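Local coordinates for endonuclease and methylase LlaGI (Lactococcus lactis, PDB 5FFJ), which probably recognises a specific DNA sequence, methylates adenine there, and couples a helicase-like ATPase to DNA cleavage as a Type ISP restriction-modification enzyme, at residues Y897-V901 with S921-Y925. Sequence-based numbering, arbitrary orientation.
Sequences YDSYV and SNGSY. With nucleotides of chain B; nucleotides of chain C.
Y900, in the first turn of helix 899-910, lays its ring against N922 and S924 where strand 915-922 ends, a helix-to-strand junction in the Rossmann-like N-6 DNA methylase fold, at the edge that meets DNA. The apolar part is a CH-pi contact: CB of N922 sits over one face of the Y900 ring, 3.7 Å from its centroid and 16° off the normal, while CG2 of V901 covers the opposite face. A flat, wide side chain suits this slot. At the far end, CD2 of Y925 meets the ring's edge, 3.5 Å from Y900 CE1, and Y900 OH in turn sits at the edge of the Y925 ring, in its plane.

Polar contacts then link this packing to the DNA. The Y900 hydroxyl gives a weak hydrogen bond to S924, OH to OG 2.7 Å, and that OG in turn reaches OP1 of DC10 of chain B weakly. N922 serves twice: with CG anti to its backbone N (chi1 -171°), its amide is carried past the ring, so that ND2 meets the same OP1, weakly, while OD1 accepts from S924 N at 3.0 Å. This Asx turn holds the serine beside the phosphate. A phenylalanine in place of Y900 lacks the hydroxyl, and S924 OG would probably be freer to turn away from the phosphate.

Y897 reaches the backbone of the second DNA chain, chain C, its OH lying at OP1 of DG20 at a separation too short to be taken at face value. The helix start just after it is capped by D898, whose OD2 lies at the edge of the Y900 ring, in its plane. Aspartate suits the N-cap because its short carboxylate can fold back on the first turn: OD1 accepts from the backbone N of S858 and also, at 3.2 Å and nearly straight at 167°, from Y900 N.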
# COMPACT_ATOMS: atom_id res chain seq x y z
N TYR A 897 9.39 -14.44 13.09
CA TYR A 897 8.48 -14.99 12.09
C TYR A 897 8.21 -13.98 10.98
O TYR A 897 7.27 -14.14 10.19
CB TYR A 897 7.17 -15.42 12.75
CG TYR A 897 7.34 -16.60 13.68
CD1 TYR A 897 7.72 -16.42 15.00
CD2 TYR A 897 7.13 -17.90 13.23
CE1 TYR A 897 7.88 -17.50 15.85
CE2 TYR A 897 7.28 -18.98 14.07
CZ TYR A 897 7.66 -18.77 15.38
OH TYR A 897 7.82 -19.85 16.22
N ASP A 898 9.03 -12.94 10.91
CA ASP A 898 8.98 -12.00 9.80
C ASP A 898 9.38 -12.74 8.53
O ASP A 898 10.27 -13.59 8.56
CB ASP A 898 9.90 -10.80 10.05
CG ASP A 898 9.72 -9.68 9.03
OD1 ASP A 898 9.53 -9.97 7.83
OD2 ASP A 898 9.78 -8.50 9.44
N SER A 899 8.73 -12.41 7.42
CA SER A 899 8.95 -13.09 6.15
C SER A 899 10.42 -13.16 5.75
O SER A 899 10.87 -14.15 5.17
CB SER A 899 8.16 -12.39 5.04
OG SER A 899 6.76 -12.47 5.28
N TYR A 900 11.17 -12.11 6.07
CA TYR A 900 12.58 -12.06 5.69
C TYR A 900 13.40 -13.01 6.55
O TYR A 900 14.44 -13.50 6.13
CB TYR A 900 13.11 -10.62 5.78
CG TYR A 900 13.75 -10.25 7.10
CD1 TYR A 900 15.10 -10.48 7.33
CD2 TYR A 900 13.01 -9.64 8.10
CE1 TYR A 900 15.69 -10.13 8.53
CE2 TYR A 900 13.59 -9.29 9.31
CZ TYR A 900 14.93 -9.54 9.51
OH TYR A 900 15.52 -9.19 10.71
N VAL A 901 12.92 -13.27 7.76
CA VAL A 901 13.59 -14.22 8.65
C VAL A 901 13.19 -15.65 8.26
O VAL A 901 13.98 -16.58 8.41
CB VAL A 901 13.23 -13.97 10.13
CG1 VAL A 901 14.08 -14.85 11.04
CG2 VAL A 901 13.44 -12.51 10.48
N SER A 921 17.95 -7.41 2.62
CA SER A 921 16.91 -7.70 3.59
C SER A 921 16.76 -6.61 4.63
O SER A 921 17.54 -5.65 4.67
CB SER A 921 17.22 -9.02 4.30
OG SER A 921 18.50 -8.99 4.90
N ASN A 922 15.74 -6.75 5.47
CA ASN A 922 15.61 -5.94 6.67
C ASN A 922 16.83 -6.20 7.55
O ASN A 922 17.12 -7.35 7.89
CB ASN A 922 14.31 -6.27 7.41
CG ASN A 922 14.02 -5.30 8.54
OD1 ASN A 922 14.92 -4.62 9.05
ND2 ASN A 922 12.76 -5.24 8.95
N GLY A 923 17.55 -5.14 7.90
CA GLY A 923 18.79 -5.28 8.65
C GLY A 923 18.62 -5.20 10.15
O GLY A 923 19.59 -5.02 10.88
N SER A 924 17.38 -5.33 10.61
CA SER A 924 17.07 -5.23 12.04
C SER A 924 17.87 -6.23 12.86
O SER A 924 18.38 -5.90 13.93
CB SER A 924 15.57 -5.44 12.28
OG SER A 924 15.18 -6.75 11.91
N TYR A 925 17.98 -7.45 12.35
CA TYR A 925 18.57 -8.55 13.11
C TYR A 925 20.02 -8.30 13.51
O TYR A 925 20.54 -8.99 14.40
CB TYR A 925 18.50 -9.84 12.29
CG TYR A 925 19.38 -9.83 11.07
CD1 TYR A 925 20.70 -10.22 11.14
CD2 TYR A 925 18.88 -9.41 9.84
CE1 TYR A 925 21.51 -10.21 10.03
CE2 TYR A 925 19.68 -9.39 8.72
CZ TYR A 925 21.00 -9.79 8.82
OH TYR A 925 21.79 -9.77 7.71
P DC B 10 11.75 -4.25 12.21
OP1 DC B 10 12.52 -5.31 11.53
OP2 DC B 10 12.48 -3.05 12.70
O5' DC B 10 10.55 -3.75 11.28
C5' DC B 10 9.67 -4.71 10.70
C4' DC B 10 8.22 -4.30 10.85
O4' DC B 10 8.00 -3.74 12.18
C3' DC B 10 7.75 -3.22 9.86
O3' DC B 10 6.55 -3.62 9.21
C2' DC B 10 7.56 -1.98 10.73
C1' DC B 10 7.21 -2.58 12.08
N1 DC B 10 7.51 -1.67 13.23
C2 DC B 10 6.47 -1.07 13.96
O2 DC B 10 5.30 -1.30 13.65
N3 DC B 10 6.79 -0.25 15.00
C4 DC B 10 8.07 -0.03 15.31
N4 DC B 10 8.34 0.78 16.34
C5 DC B 10 9.13 -0.63 14.58
C6 DC B 10 8.81 -1.43 13.56
P DG C 20 5.87 -19.09 18.88
OP1 DG C 20 7.22 -19.61 18.56
OP2 DG C 20 4.67 -19.79 18.37
O5' DG C 20 5.78 -18.97 20.47
C5' DG C 20 6.87 -18.42 21.19
C4' DG C 20 6.51 -18.19 22.65
O4' DG C 20 5.40 -17.24 22.74
C3' DG C 20 6.04 -19.44 23.41
O3' DG C 20 6.69 -19.51 24.68
C2' DG C 20 4.54 -19.23 23.55
C1' DG C 20 4.46 -17.72 23.67
N9 DG C 20 3.15 -17.14 23.40
C8 DG C 20 2.28 -17.48 22.39
N7 DG C 20 1.17 -16.78 22.40
C5 DG C 20 1.32 -15.93 23.50
C6 DG C 20 0.45 -14.94 24.02
O6 DG C 20 -0.67 -14.61 23.60
N1 DG C 20 0.99 -14.31 25.14
C2 DG C 20 2.22 -14.60 25.68
N2 DG C 20 2.58 -13.90 26.76
N3 DG C 20 3.04 -15.52 25.20
C4 DG C 20 2.53 -16.14 24.11
P DG C 19 1.19 -14.70 16.16
OP1 DG C 19 1.31 -14.63 14.69
OP2 DG C 19 -0.06 -15.20 16.78
O5' DG C 19 2.42 -15.55 16.71
C5' DG C 19 3.75 -15.18 16.36
C4' DG C 19 4.74 -15.58 17.45
O4' DG C 19 4.62 -14.67 18.57
C3' DG C 19 4.54 -16.98 18.02
O3' DG C 19 5.80 -17.56 18.38
C2' DG C 19 3.64 -16.72 19.23
C1' DG C 19 4.11 -15.35 19.71
N9 DG C 19 3.07 -14.51 20.31
C8 DG C 19 1.79 -14.29 19.84
N7 DG C 19 1.10 -13.47 20.58
C5 DG C 19 1.97 -13.11 21.60
C6 DG C 19 1.78 -12.25 22.71
O6 DG C 19 0.76 -11.60 23.01
N1 DG C 19 2.92 -12.17 23.51
C2 DG C 19 4.09 -12.84 23.27
N2 DG C 19 5.08 -12.64 24.14
N3 DG C 19 4.29 -13.65 22.23
C4 DG C 19 3.19 -13.74 21.45